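Local coordinates for putative phosphatase (DUF442) (Shewanella putrefaciens CN-32, PDB 3GXH), which is of unknown cellular function but probably works as a phosphatase related to the dual-specificity and tyrosine phosphatases, at residues Q31-S34 and L35-Q38; E83-E86 and A87-A91; N135-L138 and A139-K143. All coordinates share one frame; numbering follows the deposited sequence.

Contact 1: residues Q31-S34 and L35-Q38; sequences QQFS and LLKQ
Leu36 reaches back along one turn of helix 30-38 to Gln32 and Phe33, and its side chain runs along the carbonyl oxygens of the previous turn. Its CB lies 3.5 Å from Phe33 O. CG then comes to 3.4 Å from Gln32 O, the acceptor that already takes the backbone hydrogen bond of Leu36 N at 2.9 Å. With CG placed beside the backbone N (chi1 -73°), the branch follows this carbonyl; CD1 stays at 3.6 Å from Gln32 O and then touches the Phe33 ring, CD1 to CD1, at 3.9 Å, so the leucine branch and the ring leave the helix in company, on the same flank.

Leu35 slants across the aliphatic stem of Gln32, its CD1 4.2 Å from Gln32 CG; the amide of that glutamine turns away, OE1 accepting from Asn29 N. At the end of the helix, Gln38 CG sits 3.3 Å from Ser34 O, which accepts the bond from Gln38 N at 3.0 Å.

Helix 30-38 links strand 22-25 to strand 43-46 of the central sheet. Its buried side is set by Phe33, packed on Leu62 and Val63 of helix 59-65, and by Leu36, packed on Ile12, in the loop ahead of strand 16-19, and Val41, just past the helix. Lys37 NZ bonds to Gly67 O beyond helix 59-65.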
ATOM      1  N   GLN A  31       3.976   3.230  17.478  1.00 10.52           N
ATOM      2  CA  GLN A  31       5.247   2.553  17.732  1.00 11.00           C
ATOM      3  C   GLN A  31       5.714   1.740  16.549  1.00 11.03           C
ATOM      4  O   GLN A  31       6.921   1.618  16.307  1.00 11.63           O
ATOM      5  CB  GLN A  31       5.154   1.750  19.032  1.00 13.49           C
ATOM      6  CG  GLN A  31       4.064   0.867  19.151  1.00 17.12           C
ATOM      7  CD  GLN A  31       2.693   1.493  19.682  1.00 17.96           C
ATOM      8  OE1 GLN A  31       2.379   2.778  19.676  1.00 17.34           O
ATOM      9  NE2 GLN A  31       1.805   0.547  20.086  1.00 17.58           N
ATOM     10  N   GLN A  32       4.787   1.197  15.794  1.00  9.96           N
ATOM     11  CA  GLN A  32       5.119   0.397  14.603  1.00  8.74           C
ATOM     12  C   GLN A  32       5.775   1.255  13.504  1.00 10.41           C
ATOM     13  O   GLN A  32       6.551   0.734  12.703  1.00 10.91           O
ATOM     14  CB  GLN A  32       3.921  -0.400  14.073  1.00 10.82           C
ATOM     15  CG  GLN A  32       3.558  -1.517  15.025  1.00 10.68           C
ATOM     16  CD  GLN A  32       2.249  -2.144  14.738  1.00 10.18           C
ATOM     17  OE1 GLN A  32       1.372  -1.506  14.155  1.00 10.96           O
ATOM     18  NE2 GLN A  32       2.088  -3.418  15.185  1.00 10.64           N
ATOM     19  N   PHE A  33       5.513   2.567  13.460  1.00 10.26           N
ATOM     20  CA  PHE A  33       6.233   3.374  12.490  1.00  9.85           C
ATOM     21  C   PHE A  33       7.721   3.401  12.807  1.00 10.65           C
ATOM     22  O   PHE A  33       8.548   3.441  11.891  1.00 11.01           O
ATOM     23  CB  PHE A  33       5.669   4.787  12.432  1.00 10.86           C
ATOM     24  CG  PHE A  33       4.358   4.872  11.741  1.00 10.63           C
ATOM     25  CD1 PHE A  33       4.245   4.525  10.405  1.00  9.98           C
ATOM     26  CD2 PHE A  33       3.200   5.317  12.371  1.00 12.44           C
ATOM     27  CE1 PHE A  33       3.014   4.574   9.714  1.00 12.87           C
ATOM     28  CE2 PHE A  33       1.973   5.330  11.669  1.00 11.81           C
ATOM     29  CZ  PHE A  33       1.903   4.959  10.362  1.00 12.78           C
ATOM     30  N   SER A  34       8.077   3.416  14.083  1.00 10.51           N
ATOM     31  CA  SER A  34       9.501   3.299  14.446  1.00 11.53           C
ATOM     32  C   SER A  34      10.103   1.967  14.012  1.00 11.03           C
ATOM     33  O   SER A  34      11.259   1.903  13.565  1.00 12.59           O
ATOM     34  CB  SER A  34       9.682   3.539  15.944  1.00 15.11           C
ATOM     35  OG  SER A  34       9.477   4.931  16.213  1.00 20.03           O
ATOM     36  N   LEU A  35       9.329   0.893  14.133  1.00 11.26           N
ATOM     37  CA  LEU A  35       9.814  -0.431  13.705  1.00 10.63           C
ATOM     38  C   LEU A  35      10.051  -0.422  12.183  1.00 11.21           C
ATOM     39  O   LEU A  35      11.027  -0.966  11.678  1.00 10.67           O
ATOM     40  CB  LEU A  35       8.804  -1.538  14.054  1.00 10.94           C
ATOM     41  CG  LEU A  35       8.494  -1.704  15.548  1.00 10.84           C
ATOM     42  CD1 LEU A  35       7.463  -2.813  15.672  1.00 12.22           C
ATOM     43  CD2 LEU A  35       9.770  -2.060  16.305  1.00 13.60           C
ATOM     44  N   LEU A  36       9.144   0.211  11.446  1.00  9.68           N
ATOM     45  CA  LEU A  36       9.305   0.364   9.998  1.00 10.69           C
ATOM     46  C   LEU A  36      10.597   1.090   9.656  1.00 11.04           C
ATOM     47  O   LEU A  36      11.358   0.640   8.767  1.00 11.15           O
ATOM     48  CB  LEU A  36       8.101   1.090   9.384  1.00  9.85           C
ATOM     49  CG  LEU A  36       6.868   0.171   9.342  1.00 10.91           C
ATOM     50  CD1 LEU A  36       5.570   1.025   9.281  1.00 11.28           C
ATOM     51  CD2 LEU A  36       6.948  -0.849   8.133  1.00 10.88           C
ATOM     52  N   LYS A  37      10.871   2.188  10.322  1.00 10.58           N
ATOM     53  CA  LYS A  37      12.112   2.909  10.070  1.00 11.96           C
ATOM     54  C   LYS A  37      13.324   2.009  10.339  1.00 12.33           C
ATOM     55  O   LYS A  37      14.283   1.979   9.571  1.00 12.03           O
ATOM     56  CB  LYS A  37      12.210   4.167  10.934  1.00 13.64           C
ATOM     57  CG  LYS A  37      13.548   4.963  10.803  1.00 12.85           C
ATOM     58  CD  LYS A  37      13.714   5.535   9.413  1.00 15.22           C
ATOM     59  CE  LYS A  37      15.052   6.245   9.259  1.00 14.92           C
ATOM     60  NZ  LYS A  37      15.107   7.012   7.961  1.00 15.45           N
ATOM     61  N   GLN A  38      13.296   1.314  11.466  1.00 11.30           N
ATOM     62  CA  GLN A  38      14.417   0.470  11.860  1.00 11.97           C
ATOM     63  C   GLN A  38      14.661  -0.654  10.879  1.00 12.90           C
ATOM     64  O   GLN A  38      15.804  -1.104  10.733  1.00 13.70           O
ATOM     65  CB  GLN A  38      14.182  -0.059  13.274  1.00 13.54           C
ATOM     66  CG  GLN A  38      14.354   1.015  14.343  1.00 18.19           C
ATOM     67  CD  GLN A  38      13.585   0.801  15.666  1.00 34.16           C
ATOM     68  OE1 GLN A  38      13.367   1.770  16.414  1.00 42.82           O
ATOM     69  NE2 GLN A  38      13.189  -0.430  15.963  1.00 35.89           N
TER

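Contact 2: residues E83-E86 and A87-A91; sequences EDVE and AFFAA
Residues 83-91 form regular alpha-helix in which Ala87, Phe88, Phe89 and Ala90 each donate their backbone N-H to the carbonyl four residues earlier, Phe89 N meeting Val85 O at 2.9 Å.

The main side-chain contact joins the same two residues. Val85 CG1 lies over one face of the Phe89 ring as a CH-pi contact, 3.8 Å from the ring centroid and 27° off the normal. The methyl is displaced toward the rim, and its nearest ring atom is Phe89 CZ at 3.4 Å, so the fit is close. Two torsions bring the groups together: Val85 carries CG1 opposite its own N (chi1 178°), while Phe89 has CG alongside its N (chi1 -68°), which turns the ring back over the preceding turn. The ring root follows the backbone, with Phe89 CG 3.5 Å from Val85 O. That oxygen is also approached by Phe88 CB at 3.3 Å, although the Phe88 ring itself leads away from the turn. On another side of the helix, Ala87 CB rests 3.3 Å from Glu83 O. Asp84 OD2 accepts from the backbone N of Lys81, the residue just ahead of the helix.

Helix 82-94 connects strand 69-72, at an edge of the central sheet, with strand 100-103 in its interior. Asp84 and Val85 touch Phe113, and Phe88 and Phe89 touch Tyr117, so this flank packs on helix 108-120; Lys120 of that helix adds a cation-pi contact to the Phe89 ring. Ala87 and Ala91 pack on Ile73, next to the end of strand 69-72.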
ATOM      1  N   GLU A  83      -7.487   7.682 -11.445  1.00 14.15           N
ATOM      2  CA  GLU A  83      -6.613   8.765 -11.087  1.00 14.30           C
ATOM      3  C   GLU A  83      -5.867   8.510  -9.762  1.00 13.20           C
ATOM      4  O   GLU A  83      -4.736   8.966  -9.566  1.00 14.60           O
ATOM      5  CB  GLU A  83      -7.431  10.055 -11.027  1.00 19.14           C
ATOM      6  CG  GLU A  83      -6.931  11.190 -10.198  1.00 32.02           C
ATOM      7  CD  GLU A  83      -7.970  12.320 -10.163  1.00 37.50           C
ATOM      8  OE1 GLU A  83      -7.956  13.138 -11.098  1.00 46.68           O
ATOM      9  OE2 GLU A  83      -8.823  12.348  -9.239  1.00 40.87           O
ATOM     10  N   ASP A  84      -6.521   7.802  -8.847  1.00 13.00           N
ATOM     11  CA  ASP A  84      -5.867   7.443  -7.574  1.00 13.86           C
ATOM     12  C   ASP A  84      -4.704   6.476  -7.824  1.00 11.95           C
ATOM     13  O   ASP A  84      -3.622   6.586  -7.271  1.00 12.87           O
ATOM     14  CB  ASP A  84      -6.810   6.777  -6.570  1.00 12.79           C
ATOM     15  CG  ASP A  84      -8.038   7.625  -6.221  1.00 15.35           C
ATOM     16  OD1 ASP A  84      -7.901   8.888  -6.162  1.00 18.28           O
ATOM     17  OD2 ASP A  84      -9.114   7.002  -5.944  1.00 16.90           O
ATOM     18  N   VAL A  85      -4.984   5.483  -8.658  1.00 13.72           N
ATOM     19  CA  VAL A  85      -3.959   4.510  -9.037  1.00 12.64           C
ATOM     20  C   VAL A  85      -2.781   5.199  -9.720  1.00 13.18           C
ATOM     21  O   VAL A  85      -1.615   4.968  -9.374  1.00 12.98           O
ATOM     22  CB  VAL A  85      -4.547   3.379  -9.891  1.00 14.25           C
ATOM     23  CG1 VAL A  85      -3.436   2.381 -10.338  1.00 15.59           C
ATOM     24  CG2 VAL A  85      -5.651   2.645  -9.125  1.00 16.10           C
ATOM     25  N   GLU A  86      -3.078   6.079 -10.663  1.00 13.48           N
ATOM     26  CA  GLU A  86      -2.043   6.848 -11.364  0.50 14.25           C
ATOM     27  C   GLU A  86      -1.218   7.729 -10.428  1.00 13.25           C
ATOM     28  O   GLU A  86      -0.016   7.821 -10.561  1.00 13.31           O
ATOM     29  CB  GLU A  86      -2.664   7.712 -12.457  0.50 16.66           C
ATOM     30  CG  GLU A  86      -3.215   6.907 -13.618  0.50 21.35           C
ATOM     31  CD  GLU A  86      -2.134   6.251 -14.455  0.50 24.23           C
ATOM     32  OE1 GLU A  86      -0.992   6.770 -14.482  0.50 30.40           O
ATOM     33  OE2 GLU A  86      -2.441   5.211 -15.091  0.50 25.21           O
ATOM     34  N   ALA A  87      -1.885   8.339  -9.452  1.00 13.43           N
ATOM     35  CA  ALA A  87      -1.188   9.127  -8.481  1.00 11.76           C
ATOM     36  C   ALA A  87      -0.214   8.256  -7.661  1.00 12.53           C
ATOM     37  O   ALA A  87       0.918   8.632  -7.351  1.00 12.78           O
ATOM     38  CB  ALA A  87      -2.231   9.897  -7.549  1.00 13.94           C
ATOM     39  N   PHE A  88      -0.667   7.064  -7.295  1.00 11.87           N
ATOM     40  CA  PHE A  88       0.237   6.108  -6.647  1.00 12.57           C
ATOM     41  C   PHE A  88       1.415   5.733  -7.528  1.00 11.15           C
ATOM     42  O   PHE A  88       2.547   5.685  -7.087  1.00 11.36           O
ATOM     43  CB  PHE A  88      -0.573   4.860  -6.224  1.00 11.76           C
ATOM     44  CG  PHE A  88       0.252   3.741  -5.700  1.00 11.89           C
ATOM     45  CD1 PHE A  88       0.977   3.884  -4.528  1.00 13.52           C
ATOM     46  CD2 PHE A  88       0.254   2.493  -6.335  1.00 11.01           C
ATOM     47  CE1 PHE A  88       1.787   2.834  -4.053  1.00 13.89           C
ATOM     48  CE2 PHE A  88       1.050   1.435  -5.856  1.00 12.02           C
ATOM     49  CZ  PHE A  88       1.807   1.609  -4.720  1.00 14.50           C
ATOM     50  N   PHE A  89       1.137   5.418  -8.779  1.00 12.72           N
ATOM     51  CA  PHE A  89       2.215   5.082  -9.684  1.00 12.87           C
ATOM     52  C   PHE A  89       3.239   6.209  -9.831  1.00 12.41           C
ATOM     53  O   PHE A  89       4.463   5.982  -9.779  1.00 13.11           O
ATOM     54  CB  PHE A  89       1.698   4.769 -11.096  1.00 12.20           C
ATOM     55  CG  PHE A  89       0.877   3.506 -11.261  1.00 11.23           C
ATOM     56  CD1 PHE A  89       0.748   2.521 -10.296  1.00 13.85           C
ATOM     57  CD2 PHE A  89       0.227   3.320 -12.476  1.00 15.44           C
ATOM     58  CE1 PHE A  89       0.030   1.383 -10.551  1.00 15.18           C
ATOM     59  CE2 PHE A  89      -0.508   2.178 -12.733  1.00 16.35           C
ATOM     60  CZ  PHE A  89      -0.620   1.207 -11.738  1.00 16.05           C
ATOM     61  N   ALA A  90       2.747   7.457  -9.873  1.00 13.64           N
ATOM     62  CA  ALA A  90       3.634   8.612  -9.951  1.00 11.07           C
ATOM     63  C   ALA A  90       4.441   8.774  -8.692  1.00 13.50           C
ATOM     64  O   ALA A  90       5.610   9.141  -8.739  1.00 13.70           O
ATOM     65  CB  ALA A  90       2.841   9.903 -10.281  1.00 13.96           C
ATOM     66  N   ALA A  91       3.827   8.515  -7.534  1.00 12.49           N
ATOM     67  CA  ALA A  91       4.568   8.607  -6.288  1.00 13.48           C
ATOM     68  C   ALA A  91       5.672   7.546  -6.224  1.00 13.99           C
ATOM     69  O   ALA A  91       6.787   7.803  -5.778  1.00 14.09           O
ATOM     70  CB  ALA A  91       3.625   8.464  -5.084  1.00 13.22           C
TER

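Contact 3: residues N135-L138 and A139-K143; sequences NDEL and AIYPK
A short 3-10 turn leads into the C-terminal helix 142-154, and Glu137 meets both Ile140 and Tyr141 across it. The turn is closed by two hydrogen bonds to carbonyls three residues earlier. Ile140 N reaches Glu137 O at 2.9 Å with a bent N-H...O angle of 135°; Tyr141 N reaches Leu138 O at 3.0 Å and is straighter. Both donors stand well above the carbonyl planes instead of approaching along a lone pair.

Glu137 and Ile140 extend in the same direction, and in the conformer described CD1 of Ile140 touches Glu137 CG at 3.7 Å. Glu137 O, which closes the turn, also lies 3.4 Å from Tyr141 CD2. The glutamate's OE1 is held by the hydroxyl of Tyr108, at the start of helix 108-120.

Tyr141 occupies the N-cap position and Pro142 the first turn of the helix, where proline, lacking an N-H, sacrifices no helical bond. In that same conformer Ile140 CG2 sits centrally on one face of the phenol ring, 3.6 Å from its plane, and the ring makes an edge-to-face contact with Trp77. Ahead of the turn, Asn135 and Asp136 adopt left-handed backbone conformations. A water donates to Asp136 O and accepts from Ala139 N, each at 2.9 Å, bridging the chain where it enters the turn. Leu138 packs back on Trp144 and Leu148 of helix 142-154.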
ATOM      1  N   ASN A 135      -8.987 -12.098   0.743  1.00 22.64           N
ATOM      2  CA  ASN A 135      -9.618 -13.333   1.132  1.00 29.80           C
ATOM      3  C   ASN A 135     -10.655 -13.748   0.124  1.00 27.55           C
ATOM      4  O   ASN A 135     -11.770 -14.116   0.501  1.00 29.60           O
ATOM      5  CB  ASN A 135     -10.242 -13.156   2.523  1.00 30.15           C
ATOM      6  CG  ASN A 135     -10.351 -14.444   3.251  1.00 41.69           C
ATOM      7  OD1 ASN A 135     -11.450 -14.894   3.573  1.00 49.14           O
ATOM      8  ND2 ASN A 135      -9.211 -15.085   3.485  1.00 52.29           N
ATOM      9  N   ASP A 136     -10.292 -13.671  -1.156  1.00 23.50           N
ATOM     10  CA  ASP A 136     -11.164 -13.995  -2.277  1.00 26.64           C
ATOM     11  C   ASP A 136     -12.508 -13.208  -2.410  1.00 26.95           C
ATOM     12  O   ASP A 136     -13.464 -13.713  -2.996  1.00 27.53           O
ATOM     13  CB  ASP A 136     -11.452 -15.506  -2.297  1.00 27.63           C
ATOM     14  N   GLU A 137     -12.565 -11.971  -1.912  1.00 24.30           N
ATOM     15  CA  GLU A 137     -13.809 -11.175  -1.907  1.00 20.94           C
ATOM     16  C   GLU A 137     -13.879 -10.175  -3.059  1.00 17.38           C
ATOM     17  O   GLU A 137     -14.799  -9.375  -3.146  1.00 19.03           O
ATOM     18  CB  GLU A 137     -13.908 -10.384  -0.590  1.00 17.63           C
ATOM     19  CG  GLU A 137     -14.119 -11.278   0.635  1.00 15.66           C
ATOM     20  CD  GLU A 137     -13.699 -10.634   1.937  1.00 13.15           C
ATOM     21  OE1 GLU A 137     -13.436  -9.423   1.975  1.00 16.58           O
ATOM     22  OE2 GLU A 137     -13.658 -11.379   2.943  1.00 19.15           O
ATOM     23  N   LEU A 138     -12.910 -10.196  -3.971  1.00 18.85           N
ATOM     24  CA  LEU A 138     -12.950  -9.213  -5.026  1.00 18.53           C
ATOM     25  C   LEU A 138     -14.285  -9.218  -5.804  1.00 18.59           C
ATOM     26  O   LEU A 138     -14.765  -8.173  -6.178  1.00 18.78           O
ATOM     27  CB  LEU A 138     -11.770  -9.378  -5.997  1.00 19.44           C
ATOM     28  CG  LEU A 138     -11.725  -8.422  -7.176  1.00 15.03           C
ATOM     29  CD1 LEU A 138     -11.784  -6.979  -6.763  1.00 16.32           C
ATOM     30  CD2 LEU A 138     -10.429  -8.649  -8.060  1.00 15.71           C
ATOM     31  N   ALA A 139     -14.868 -10.392  -6.041  0.50 17.91           N
ATOM     32  CA  ALA A 139     -16.168 -10.488  -6.727  0.50 20.54           C
ATOM     33  C   ALA A 139     -17.298  -9.717  -6.017  0.50 20.14           C
ATOM     34  O   ALA A 139     -18.232  -9.211  -6.656  0.50 21.26           O
ATOM     35  CB  ALA A 139     -16.566 -11.953  -6.901  0.50 21.95           C
ATOM     36  N   ILE A 140     -17.188  -9.609  -4.700  0.50 19.81           N
ATOM     37  CA  ILE A 140     -18.158  -8.869  -3.899  0.50 18.52           C
ATOM     38  C   ILE A 140     -18.228  -7.379  -4.273  0.50 17.75           C
ATOM     39  O   ILE A 140     -19.247  -6.730  -4.028  0.50 17.16           O
ATOM     40  CB  ILE A 140     -17.813  -9.034  -2.386  0.50 18.90           C
ATOM     41  CG1 ILE A 140     -17.880 -10.510  -2.021  0.50 16.21           C
ATOM     42  CG2 ILE A 140     -18.750  -8.245  -1.461  0.50 14.96           C
ATOM     43  CD1 ILE A 140     -17.547 -10.793  -0.534  0.50 20.42           C
ATOM     44  N   TYR A 141     -17.167  -6.855  -4.898  1.00 15.33           N
ATOM     45  CA  TYR A 141     -16.933  -5.416  -4.995  1.00 14.72           C
ATOM     46  C   TYR A 141     -16.731  -5.039  -6.485  1.00 14.61           C
ATOM     47  O   TYR A 141     -15.592  -4.828  -6.932  1.00 14.41           O
ATOM     48  CB  TYR A 141     -15.739  -4.985  -4.114  1.00 14.66           C
ATOM     49  CG  TYR A 141     -15.989  -5.252  -2.639  1.00 11.91           C
ATOM     50  CD1 TYR A 141     -17.003  -4.577  -1.955  1.00 17.66           C
ATOM     51  CD2 TYR A 141     -15.269  -6.194  -1.955  1.00 11.13           C
ATOM     52  CE1 TYR A 141     -17.234  -4.831  -0.586  1.00 14.37           C
ATOM     53  CE2 TYR A 141     -15.509  -6.464  -0.582  1.00 13.27           C
ATOM     54  CZ  TYR A 141     -16.500  -5.775   0.059  1.00 14.94           C
ATOM     55  OH  TYR A 141     -16.764  -6.025   1.412  1.00 14.27           O
ATOM     56  N   PRO A 142     -17.811  -4.937  -7.242  1.00 14.89           N
ATOM     57  CA  PRO A 142     -17.652  -4.719  -8.681  1.00 13.43           C
ATOM     58  C   PRO A 142     -16.942  -3.435  -9.049  1.00 13.55           C
ATOM     59  O   PRO A 142     -16.359  -3.370 -10.152  1.00 15.10           O
ATOM     60  CB  PRO A 142     -19.112  -4.680  -9.217  1.00 16.06           C
ATOM     61  CG  PRO A 142     -19.989  -4.580  -8.019  1.00 16.69           C
ATOM     62  CD  PRO A 142     -19.223  -5.151  -6.858  1.00 15.72           C
ATOM     63  N   LYS A 143     -16.992  -2.400  -8.209  1.00 12.59           N
ATOM     64  CA  LYS A 143     -16.284  -1.166  -8.545  1.00 14.60           C
ATOM     65  C   LYS A 143     -14.782  -1.425  -8.533  1.00 14.16           C
ATOM     66  O   LYS A 143     -14.033  -0.875  -9.347  1.00 13.50           O
ATOM     67  CB  LYS A 143     -16.607  -0.040  -7.602  1.00 17.19           C
ATOM     68  CG  LYS A 143     -18.096   0.236  -7.468  1.00 26.56           C
ATOM     69  CD  LYS A 143     -18.525   1.517  -8.104  1.00 39.74           C
ATOM     70  CE  LYS A 143     -19.906   1.948  -7.559  1.00 43.99           C
ATOM     71  NZ  LYS A 143     -19.984   2.121  -6.060  1.00 42.26           N
TER
HETATM   72  O   HOH W   1     -13.273 -12.825  -5.733  1.00 38.71           O

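In the fold
Contacts 1, 2 and 3 follow one another along the chain and touch nowhere. Contacts 1 and 2 lie on helices 30-38 and 82-94, which connect strands of the same mixed sheet, on opposite sides of the chain's centre; their centres are about 25 Å apart. Contact 3 is at the entrance to helix 142-154; its centre is about 31 Å from that of contact 1 and about 21 Å from that of contact 2. Helix 108-120 relates these last two: contact 2 packs on its side, and contact 3 bonds to Tyr108 at its start. The turn between strand 100-103 and that helix is where cysteine-dependent phosphatases carry their phosphate-binding loop, so contact 3 probably lies near it.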